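Local coordinates for protein transketolase (Campylobacter jejuni, PDB 3L84) that belongs to the transketolase family, built from two thiamine diphosphate-binding-type domains followed by a transketolase-like C-terminal domain, at residues K313-L316 against L317-L321. Numbering follows the deposited sequence.
Sequences KKEL and LERLL. With ACT (acetate ion), chain D.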
# COMPACT_ATOMS: atom_id res chain seq x y z
N LYS A 313 30.15 12.51 25.44
CA LYS A 313 29.44 12.37 24.16
C LYS A 313 29.24 13.67 23.41
O LYS A 313 28.55 13.67 22.36
CB LYS A 313 28.05 11.78 24.40
CG LYS A 313 28.05 10.47 25.13
CD LYS A 313 28.79 9.42 24.39
CE LYS A 313 28.69 8.06 25.07
NZ LYS A 313 29.41 7.03 24.27
N LYS A 314 29.81 14.77 23.88
CA LYS A 314 29.55 16.09 23.28
C LYS A 314 29.94 16.19 21.81
O LYS A 314 29.17 16.72 21.00
CB LYS A 314 30.26 17.23 24.04
CG LYS A 314 29.70 17.53 25.38
CD LYS A 314 30.45 18.70 26.04
CE LYS A 314 31.89 18.38 26.45
NZ LYS A 314 31.94 17.43 27.61
N GLU A 315 31.14 15.73 21.48
CA GLU A 315 31.62 15.81 20.11
C GLU A 315 30.80 14.89 19.21
O GLU A 315 30.48 15.25 18.09
CB GLU A 315 33.12 15.49 20.00
CG GLU A 315 34.05 16.56 20.63
CD GLU A 315 35.53 16.41 20.23
OE1 GLU A 315 35.87 15.76 19.20
OE2 GLU A 315 36.37 17.00 20.95
N LEU A 316 30.46 13.70 19.71
CA LEU A 316 29.63 12.79 18.93
C LEU A 316 28.27 13.44 18.62
O LEU A 316 27.84 13.41 17.48
CB LEU A 316 29.41 11.49 19.70
CG LEU A 316 28.38 10.53 19.10
CD1 LEU A 316 28.71 10.17 17.66
CD2 LEU A 316 28.22 9.29 19.95
N LEU A 317 27.62 14.02 19.61
CA LEU A 317 26.33 14.63 19.38
C LEU A 317 26.48 15.75 18.34
O LEU A 317 25.66 15.85 17.45
CB LEU A 317 25.68 15.11 20.68
CG LEU A 317 24.34 15.82 20.49
CD1 LEU A 317 23.35 14.94 19.76
CD2 LEU A 317 23.77 16.27 21.85
N GLU A 318 27.54 16.55 18.44
CA GLU A 318 27.74 17.59 17.44
C GLU A 318 27.93 17.06 16.03
O GLU A 318 27.41 17.65 15.08
CB GLU A 318 28.86 18.56 17.86
CG GLU A 318 28.37 19.56 18.91
CD GLU A 318 27.31 20.54 18.32
OE1 GLU A 318 26.17 20.60 18.82
OE2 GLU A 318 27.61 21.23 17.32
N ARG A 319 28.65 15.95 15.88
CA ARG A 319 28.77 15.32 14.56
C ARG A 319 27.43 14.83 14.05
O ARG A 319 27.14 14.93 12.85
CB ARG A 319 29.78 14.19 14.57
CG ARG A 319 31.22 14.63 14.84
CD ARG A 319 32.22 13.53 14.57
NE ARG A 319 32.05 12.36 15.42
CZ ARG A 319 32.59 12.19 16.61
NH1 ARG A 319 33.34 13.15 17.19
NH2 ARG A 319 32.39 11.07 17.30
N LEU A 320 26.61 14.25 14.93
CA LEU A 320 25.32 13.74 14.51
C LEU A 320 24.39 14.86 14.07
O LEU A 320 23.60 14.71 13.15
CB LEU A 320 24.68 12.95 15.65
CG LEU A 320 25.32 11.64 16.02
CD1 LEU A 320 24.82 11.18 17.36
CD2 LEU A 320 25.08 10.58 14.94
N LEU A 321 24.50 16.01 14.73
CA LEU A 321 23.64 17.16 14.43
C LEU A 321 24.15 17.93 13.20
O LEU A 321 23.37 18.63 12.59
CB LEU A 321 23.57 18.11 15.63
CG LEU A 321 22.84 17.55 16.86
CD1 LEU A 321 23.03 18.52 18.01
CD2 LEU A 321 21.37 17.35 16.59
C ACT D . 33.36 15.43 24.51
O ACT D . 33.20 14.75 23.44
OXT ACT D . 32.58 15.14 25.47
CH3 ACT D . 34.33 16.58 24.61
O HOH W 1 34.14 15.88 16.22
O HOH W 2 35.22 12.74 19.43
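E315 and R319, one turn apart on the short helix 314-321, illustrate an i to i+4 charge pair joined through water. E315 OE1 stops 4.2 Å from R319 NH1, too far for a salt bridge, and the carboxylate and guanidinium planes stand 81° apart. Two waters close the gap, each accepting from R319 NH1 and donating to E315 OE1; one of the bonds to E315 OE1 is weak, the other 3.1 Å from water to OE1. R319 bends at chi3 (-62°), which folds its guanidinium back along the helix until L316 CA lies over one face, near its rim, 3.6 Å from R319 NH2. Its NE is salt-bridged to E356.

Apolar contact joins L316 to L320, with L316 CG 4.0 Å from L320 CD1; both side chains also touch E356. L316 further meets L137 of helix 118-137, and the buried L317 packs on L56 and I406 in loops.

Beneath run the backbone bonds of the alpha helix, beginning at the N-cap residue K313, whose O accepts from L317 N at 2.9 Å. Here an acetate ion, probably from the crystallisation liquor, takes a bond from E315 N to its O (3.0 Å, 168°) and a longer one from K314 N to OXT. K314 NZ adds a weak bond to OXT while also reaching E309 O.

Two amides of the first helical turn thus hold the acetate, whose negative charge would probably be stabilised by the helix dipole and the K314 ammonium.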